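Local coordinates for protein uroporphyrinogen III synthase (Thermus thermophilus, PDB 1WCW) that probably catalyses the cyclisation of hydroxymethylbilane to uroporphyrinogen III, with inversion of the D ring, in tetrapyrrole biosynthesis, at residues Q39-V44 with M161-L166; L64-V69 with Q137-P142; R17-F22 with P33-V38. All blocks are in the same frame, centred on the assembly; numbering follows the deposited sequence.

Interaction 1 (Q39-V44 with M161-L166); sequences QATEKV and MPYRHL
Ala-40 with Leu-166 and Glu-42 with Arg-164 form the hydrogen-bonded pairs of an antiparallel ribbon, the two-stranded link between the two alpha/beta domains of the HemD fold. The strand axes run 166° apart in direction and approach to 4.6 Å. Each of these pairs is closed by two N-H...O=C bonds, among them Ala-40 N to Leu-166 O at 2.8 Å, while Thr-41 faces His-165 and Lys-43 faces Tyr-163 in the non-hydrogen-bonded positions. Where the ribbon ends, Val-44 N reaches Pro-162 O at 2.9 Å from above the carbonyl plane. A water donates to that same oxygen and to Val-44 O, bridging the two segments.

Ala-40, Glu-42, Arg-164 and Leu-166 point to one face. The carboxylate and guanidinium lie side by side, their planes only 7° from coplanar, with OE1 at the guanidinium edge; Glu-42 OE1 to Arg-164 NH2 is nevertheless 4.0 Å, a long salt bridge. Leu-166 CD1 passes 3.9 Å from Glu-42 OE1, and Val-44 CG2 rests against the aliphatic stem of Arg-164.

On the other face the imidazole of His-165 has a neighbour over each side, both displaced toward the rim: Tyr-163 CE2 on one, Gln-39 NE2 on the other, its amide plane steeply inclined to the ring. The oxygen of that amide is held by Gln-194 of helix 192-201. A turn about CB-CG (chi2 -62°) lays Lys-43 CD against Tyr-163 CB at 3.8 Å; Lys-43 NZ forms a salt bridge with Asp-73 of helix 68-80. Tyr-163 OH bonds to Thr-67, and the methyl CG2 of Thr-41 approaches the tyrosine ring obliquely, 4.0 Å from Tyr-163 CD2.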
# COMPACT_ATOMS: atom_id res chain seq x y z
N GLN A 39 -1.94 4.17 10.23
CA GLN A 39 -0.87 3.19 10.17
C GLN A 39 0.36 3.70 10.86
O GLN A 39 0.56 4.92 11.08
CB GLN A 39 -0.51 2.81 8.74
CG GLN A 39 0.49 3.71 8.08
CD GLN A 39 0.34 3.64 6.55
OE1 GLN A 39 -0.47 4.35 5.98
NE2 GLN A 39 1.13 2.80 5.89
N ALA A 40 1.20 2.75 11.18
CA ALA A 40 2.49 2.98 11.75
C ALA A 40 3.44 2.16 10.83
O ALA A 40 3.00 1.21 10.16
CB ALA A 40 2.49 2.45 13.11
N THR A 41 4.69 2.54 10.73
CA THR A 41 5.58 1.78 9.87
C THR A 41 6.89 1.58 10.64
O THR A 41 7.36 2.49 11.33
CB THR A 41 5.81 2.54 8.54
OG1 THR A 41 4.53 2.82 7.91
CG2 THR A 41 6.67 1.71 7.62
N GLU A 42 7.46 0.37 10.61
CA GLU A 42 8.71 0.17 11.32
C GLU A 42 9.60 -0.73 10.52
O GLU A 42 9.17 -1.72 9.89
CB GLU A 42 8.49 -0.45 12.69
CG GLU A 42 7.81 -1.79 12.65
CD GLU A 42 7.71 -2.48 14.00
OE1 GLU A 42 7.41 -3.70 14.00
OE2 GLU A 42 7.94 -1.81 15.04
N LYS A 43 10.86 -0.33 10.46
CA LYS A 43 11.82 -1.15 9.74
C LYS A 43 12.15 -2.33 10.60
O LYS A 43 12.22 -2.25 11.82
CB LYS A 43 13.13 -0.41 9.46
CG LYS A 43 13.03 0.80 8.57
CD LYS A 43 12.54 0.47 7.15
CE LYS A 43 12.61 1.70 6.24
NZ LYS A 43 12.01 1.39 4.92
N VAL A 44 12.32 -3.48 9.98
CA VAL A 44 12.70 -4.68 10.70
C VAL A 44 14.28 -4.69 10.75
O VAL A 44 14.94 -4.54 9.72
CB VAL A 44 12.20 -5.94 9.97
CG1 VAL A 44 12.72 -7.13 10.65
CG2 VAL A 44 10.60 -6.00 9.97
N MET A 161 10.63 -9.94 4.77
CA MET A 161 9.88 -8.78 5.25
C MET A 161 10.87 -7.78 5.83
O MET A 161 11.15 -7.80 7.08
CB MET A 161 8.87 -9.27 6.27
CG MET A 161 7.93 -8.18 6.70
SD MET A 161 6.79 -8.73 8.04
CE MET A 161 5.86 -9.90 7.14
N PRO A 162 11.26 -6.81 5.04
CA PRO A 162 12.27 -5.84 5.53
C PRO A 162 11.70 -4.71 6.38
O PRO A 162 12.43 -3.94 7.07
CB PRO A 162 12.93 -5.34 4.25
CG PRO A 162 11.86 -5.54 3.16
CD PRO A 162 11.07 -6.76 3.56
N TYR A 163 10.39 -4.56 6.29
CA TYR A 163 9.71 -3.53 7.09
C TYR A 163 8.28 -3.95 7.24
O TYR A 163 7.78 -4.86 6.53
CB TYR A 163 9.83 -2.15 6.46
CG TYR A 163 9.02 -1.94 5.19
CD1 TYR A 163 9.48 -2.39 3.97
CD2 TYR A 163 7.79 -1.35 5.22
CE1 TYR A 163 8.74 -2.26 2.78
CE2 TYR A 163 7.03 -1.20 4.06
CZ TYR A 163 7.51 -1.64 2.85
OH TYR A 163 6.78 -1.50 1.69
N ARG A 164 7.57 -3.29 8.15
CA ARG A 164 6.19 -3.63 8.40
C ARG A 164 5.31 -2.42 8.52
O ARG A 164 5.62 -1.49 9.25
CB ARG A 164 6.02 -4.37 9.74
CG ARG A 164 6.64 -5.73 9.91
CD ARG A 164 6.42 -6.14 11.38
NE ARG A 164 5.91 -7.49 11.50
CZ ARG A 164 5.74 -8.10 12.66
NH1 ARG A 164 5.27 -9.34 12.69
NH2 ARG A 164 6.03 -7.44 13.78
N HIS A 165 4.20 -2.44 7.83
CA HIS A 165 3.14 -1.43 8.04
C HIS A 165 2.24 -2.14 9.03
O HIS A 165 1.89 -3.33 8.84
CB HIS A 165 2.32 -1.16 6.75
CG HIS A 165 3.03 -0.28 5.83
ND1 HIS A 165 3.14 -0.50 4.48
CD2 HIS A 165 3.70 0.86 6.08
CE1 HIS A 165 3.86 0.47 3.93
NE2 HIS A 165 4.21 1.31 4.89
N LEU A 166 1.87 -1.45 10.09
CA LEU A 166 0.95 -1.98 11.07
C LEU A 166 -0.13 -1.00 11.30
O LEU A 166 0.03 0.18 11.04
CB LEU A 166 1.64 -2.05 12.41
CG LEU A 166 2.92 -2.89 12.46
CD1 LEU A 166 3.73 -2.59 13.73
CD2 LEU A 166 2.51 -4.31 12.40
O HOH W 1 15.13 -4.04 7.12

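Interaction 2 (L64-V69 with Q137-P142); sequences LATTGV and QLYGKP
Thr-66 and Gln-137 meet just where two neighbouring parallel strands, 62-65 and 132-137, run out in one alpha/beta domain, at the C-terminal ends of the strands, where loops of parallel alpha/beta folds commonly line a pocket. The last rung between the strands is Gln-137 N to Leu-64 O, 2.9 Å long and almost straight at 177°. One step on, the backbones diverge and a side chain takes over: Thr-66 OG1 donates to Gln-137 O at 2.7 Å, approaching from above the carbonyl plane. With OG1 set between its own backbone N and carbonyl carbon (chi1 58°), Thr-66 turns the hydroxyl to this oxygen. Thr-66 CG2 lies 3.3 Å from Gln-137 O.

Bent at chi2 (-97°), the chain of Gln-137 carries its amide beside the backbone N atoms of Thr-66 and Thr-67; the amide oxygen and nitrogen are probably interchanged in the model, so the individual bonds remain uncertain. Thr-67 begins helix 68-80 as its N-cap. Its OG1 serves two partners, capping Gly-70 N and sharing a hydrogen bond with Tyr-163 OH.

Tyr-139 brings an edge of its ring to Thr-66, whose OG1 lies near the ring plane, 3.3 Å from Tyr-139 CD2. The phenol OH of Tyr-139 bonds to Arg-97 and the Tyr-139 carbonyl oxygen to the backbone N of His-165. A glycerol, probably from the crystallisation liquor, lies about 4 Å from the Tyr-139 side chain. The methyl of Thr-67 completes the contact, approaching the ring obliquely with CG2 3.6 Å from Tyr-139 CD2.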
# COMPACT_ATOMS: atom_id res chain seq x y z
N LEU A 64 9.42 -12.13 -6.30
CA LEU A 64 8.24 -11.32 -6.42
C LEU A 64 8.34 -10.09 -5.49
O LEU A 64 8.34 -10.24 -4.21
CB LEU A 64 7.00 -12.15 -6.11
CG LEU A 64 5.63 -11.61 -6.61
CD1 LEU A 64 4.65 -12.77 -6.47
CD2 LEU A 64 5.14 -10.39 -5.85
N ALA A 65 8.46 -8.92 -6.09
CA ALA A 65 8.52 -7.67 -5.35
C ALA A 65 7.15 -7.03 -5.28
O ALA A 65 6.51 -6.88 -6.33
CB ALA A 65 9.47 -6.68 -6.09
N THR A 66 6.77 -6.56 -4.09
CA THR A 66 5.50 -5.91 -3.93
C THR A 66 5.63 -4.43 -3.77
O THR A 66 4.69 -3.71 -4.19
CB THR A 66 4.70 -6.48 -2.74
OG1 THR A 66 5.47 -6.36 -1.52
CG2 THR A 66 4.34 -7.95 -2.97
N THR A 67 6.73 -3.91 -3.23
CA THR A 67 6.88 -2.48 -3.07
C THR A 67 8.28 -1.99 -3.43
O THR A 67 9.29 -2.76 -3.36
CB THR A 67 6.55 -2.03 -1.64
OG1 THR A 67 7.53 -2.57 -0.72
CG2 THR A 67 5.18 -2.51 -1.20
N GLY A 68 8.37 -0.71 -3.82
CA GLY A 68 9.67 -0.14 -4.16
C GLY A 68 10.51 -0.03 -2.93
O GLY A 68 11.72 -0.33 -2.99
N VAL A 69 9.91 0.43 -1.83
CA VAL A 69 10.60 0.53 -0.55
C VAL A 69 11.18 -0.83 -0.16
O VAL A 69 12.32 -0.93 0.30
CB VAL A 69 9.65 1.02 0.57
CG1 VAL A 69 10.35 0.98 1.93
CG2 VAL A 69 9.23 2.45 0.25
N GLN A 137 8.71 -10.68 -1.37
CA GLN A 137 8.97 -9.55 -0.49
C GLN A 137 7.63 -9.00 0.01
O GLN A 137 6.74 -8.66 -0.79
CB GLN A 137 9.69 -8.48 -1.29
CG GLN A 137 9.92 -7.15 -0.53
CD GLN A 137 8.85 -6.11 -0.87
OE1 GLN A 137 8.22 -5.51 0.04
NE2 GLN A 137 8.66 -5.88 -2.10
N LEU A 138 7.47 -8.93 1.33
CA LEU A 138 6.27 -8.48 2.05
C LEU A 138 6.55 -7.17 2.78
O LEU A 138 7.68 -6.65 2.83
CB LEU A 138 5.97 -9.56 3.05
CG LEU A 138 5.71 -10.93 2.46
CD1 LEU A 138 5.71 -12.01 3.57
CD2 LEU A 138 4.37 -10.90 1.69
N TYR A 139 5.47 -6.62 3.31
CA TYR A 139 5.51 -5.34 4.01
C TYR A 139 4.66 -5.35 5.28
O TYR A 139 4.22 -4.30 5.73
CB TYR A 139 5.11 -4.23 3.10
CG TYR A 139 3.84 -4.48 2.37
CD1 TYR A 139 2.58 -4.17 2.92
CD2 TYR A 139 3.86 -5.04 1.07
CE1 TYR A 139 1.36 -4.39 2.20
CE2 TYR A 139 2.70 -5.26 0.36
CZ TYR A 139 1.44 -4.93 0.93
OH TYR A 139 0.30 -5.08 0.25
N GLY A 140 4.46 -6.51 5.86
CA GLY A 140 3.77 -6.62 7.15
C GLY A 140 2.33 -7.09 7.15
O GLY A 140 1.82 -7.44 8.19
N LYS A 141 1.67 -7.07 6.02
CA LYS A 141 0.25 -7.43 5.92
C LYS A 141 0.19 -8.77 5.18
O LYS A 141 0.88 -8.93 4.14
CB LYS A 141 -0.48 -6.37 5.12
CG LYS A 141 -2.05 -6.43 5.10
CD LYS A 141 -2.60 -5.70 6.29
CE LYS A 141 -4.12 -5.45 6.21
NZ LYS A 141 -4.95 -6.67 5.84
N PRO A 142 -0.60 -9.74 5.63
CA PRO A 142 -0.66 -11.02 4.92
C PRO A 142 -1.12 -10.83 3.47
O PRO A 142 -1.98 -10.00 3.19
CB PRO A 142 -1.73 -11.81 5.66
CG PRO A 142 -1.77 -11.20 7.00
CD PRO A 142 -1.35 -9.78 6.92

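Interaction 3 (R17-F22 with P33-V38); sequences RRKEAF and PLLFPV
Lys-19 and Phe-22, one helical turn apart, pack on Pro-33, Leu-35 and Pro-37 inside a beta-alpha-beta crossover made of strand 10-13, helix 19-28 and the edge strand 32-35. The helix starts after Arg-18, its N-cap residue, whose carbonyl oxygen receives Phe-22 N in the first turn.

Phe-22 has CG anti to the backbone N (chi1 172°), which aims the ring at the strand. Its CE2 meets Pro-33 CB at 3.6 Å and its CD2 meets Leu-35 CD2 at 3.9 Å; both partners approach the ring obliquely. The phenyl and the leucine side chain run alongside one another with reversed directions. The ring also stacks with Tyr-13 of strand 10-13 and touches Leu-245 and Leu-249 of helix 245-260, so its buried position lies between the crossover and that helix.

Both methyls of Leu-35 touch Lys-19, and CD2 also meets Phe-22. While Leu-35 CD2 lies 3.9 Å from Lys-19 O, CD1 reaches Lys-19 CB at 4.0 Å. Phe-36, pointing away, packs instead on helix 169-181.

Lys-19 is extended beyond CG, with chi2, chi3 and chi4 all near 180°, and the long chain crosses the Pro-37 ring at about a right angle. Lys-19 CE and NZ both lie against Pro-37 CG, at 3.6 Å and 3.2 Å.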
# COMPACT_ATOMS: atom_id res chain seq x y z
N ARG A 17 2.94 9.41 5.71
CA ARG A 17 4.13 10.00 5.09
C ARG A 17 4.19 11.46 4.72
O ARG A 17 5.16 12.17 5.01
CB ARG A 17 4.44 9.18 3.84
CG ARG A 17 4.35 7.64 3.99
CD ARG A 17 3.06 7.05 4.75
NE ARG A 17 1.86 6.81 3.95
CZ ARG A 17 0.96 7.73 3.68
NH1 ARG A 17 -0.08 7.44 2.94
NH2 ARG A 17 1.13 8.96 4.14
N ARG A 18 3.14 11.93 4.09
CA ARG A 18 3.01 13.29 3.58
C ARG A 18 1.99 14.18 4.32
O ARG A 18 1.35 15.04 3.72
CB ARG A 18 2.64 13.23 2.08
CG ARG A 18 3.84 12.82 1.17
CD ARG A 18 3.45 12.99 -0.30
NE ARG A 18 2.38 12.05 -0.64
CZ ARG A 18 1.76 12.01 -1.82
NH1 ARG A 18 0.79 11.12 -2.04
NH2 ARG A 18 2.10 12.85 -2.79
N LYS A 19 1.86 13.99 5.62
CA LYS A 19 0.93 14.80 6.44
C LYS A 19 1.17 16.28 6.35
O LYS A 19 0.23 17.07 6.34
CB LYS A 19 1.14 14.49 7.93
CG LYS A 19 0.75 13.14 8.32
CD LYS A 19 1.02 12.91 9.80
CE LYS A 19 0.75 11.46 10.21
NZ LYS A 19 0.98 11.26 11.68
N GLU A 20 2.41 16.70 6.44
CA GLU A 20 2.74 18.11 6.41
C GLU A 20 2.38 18.74 5.06
O GLU A 20 1.88 19.89 4.98
CB GLU A 20 4.25 18.25 6.70
CG GLU A 20 4.77 19.62 7.12
CD GLU A 20 6.28 19.57 7.61
OE1 GLU A 20 7.21 19.26 6.80
OE2 GLU A 20 6.53 19.86 8.81
N ALA A 21 2.62 18.00 3.99
CA ALA A 21 2.30 18.54 2.69
C ALA A 21 0.79 18.63 2.58
O ALA A 21 0.26 19.59 2.03
CB ALA A 21 2.88 17.66 1.54
N PHE A 22 0.09 17.58 3.07
CA PHE A 22 -1.36 17.58 3.01
C PHE A 22 -1.91 18.82 3.72
O PHE A 22 -2.78 19.54 3.20
CB PHE A 22 -1.99 16.32 3.63
CG PHE A 22 -3.48 16.39 3.73
CD1 PHE A 22 -4.28 16.13 2.64
CD2 PHE A 22 -4.09 16.77 4.95
CE1 PHE A 22 -5.72 16.24 2.80
CE2 PHE A 22 -5.45 16.87 5.08
CZ PHE A 22 -6.23 16.60 4.02
N PRO A 33 -7.74 21.14 7.33
CA PRO A 33 -7.17 19.79 7.33
C PRO A 33 -7.16 19.16 8.70
O PRO A 33 -6.93 19.85 9.71
CB PRO A 33 -5.77 19.99 6.82
CG PRO A 33 -5.41 21.40 7.25
CD PRO A 33 -6.67 22.19 7.25
N LEU A 34 -7.45 17.88 8.77
CA LEU A 34 -7.33 17.11 10.03
C LEU A 34 -6.48 15.90 9.74
O LEU A 34 -6.68 15.22 8.70
CB LEU A 34 -8.65 16.64 10.54
CG LEU A 34 -9.58 17.81 10.92
CD1 LEU A 34 -11.00 17.26 11.23
CD2 LEU A 34 -9.02 18.51 12.15
N LEU A 35 -5.57 15.54 10.61
CA LEU A 35 -4.66 14.44 10.40
C LEU A 35 -5.04 13.31 11.29
O LEU A 35 -4.93 13.41 12.51
CB LEU A 35 -3.20 14.85 10.71
CG LEU A 35 -2.72 16.10 9.96
CD1 LEU A 35 -1.28 16.43 10.41
CD2 LEU A 35 -2.76 15.87 8.45
N PHE A 36 -5.45 12.21 10.66
CA PHE A 36 -5.86 10.98 11.36
C PHE A 36 -5.13 9.77 10.75
O PHE A 36 -5.77 8.97 10.04
CB PHE A 36 -7.40 10.82 11.30
CG PHE A 36 -8.13 11.79 12.18
CD1 PHE A 36 -8.87 12.84 11.67
CD2 PHE A 36 -8.12 11.61 13.55
CE1 PHE A 36 -9.58 13.69 12.56
CE2 PHE A 36 -8.82 12.47 14.39
CZ PHE A 36 -9.54 13.50 13.88
N PRO A 37 -3.83 9.62 11.02
CA PRO A 37 -3.13 8.46 10.45
C PRO A 37 -3.71 7.17 10.99
O PRO A 37 -4.05 7.05 12.17
CB PRO A 37 -1.68 8.62 10.88
CG PRO A 37 -1.75 9.60 12.03
CD PRO A 37 -2.93 10.52 11.78
N VAL A 38 -3.75 6.15 10.15
CA VAL A 38 -4.27 4.87 10.56
C VAL A 38 -3.17 3.81 10.54
O VAL A 38 -3.48 2.62 10.85
CB VAL A 38 -5.44 4.39 9.66
CG1 VAL A 38 -6.63 5.36 9.74
CG2 VAL A 38 -5.02 4.22 8.22

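Overall arrangement
Interaction 3 closes first along the chain; interaction 2 then lies within the loop closed by interaction 1. Interactions 1 and 2 have centres 10 Å apart and share a mixed sheet; they are joined by Tyr-163 OH to Thr-67 OG1 at 2.7 Å and His-165 N to Tyr-139 O at 2.8 Å. Interaction 3 belongs to the other domain, its centre 18 Å from that of interaction 1, yet strand 32-35 leads almost directly into strand 39-43. Interactions 2 and 3 do not touch, their nearest atoms about 8 Å apart. In this family the active site is thought to lie between the domains, and the glycerol beside Tyr-139 is consistent with a pocket near interactions 1 and 2.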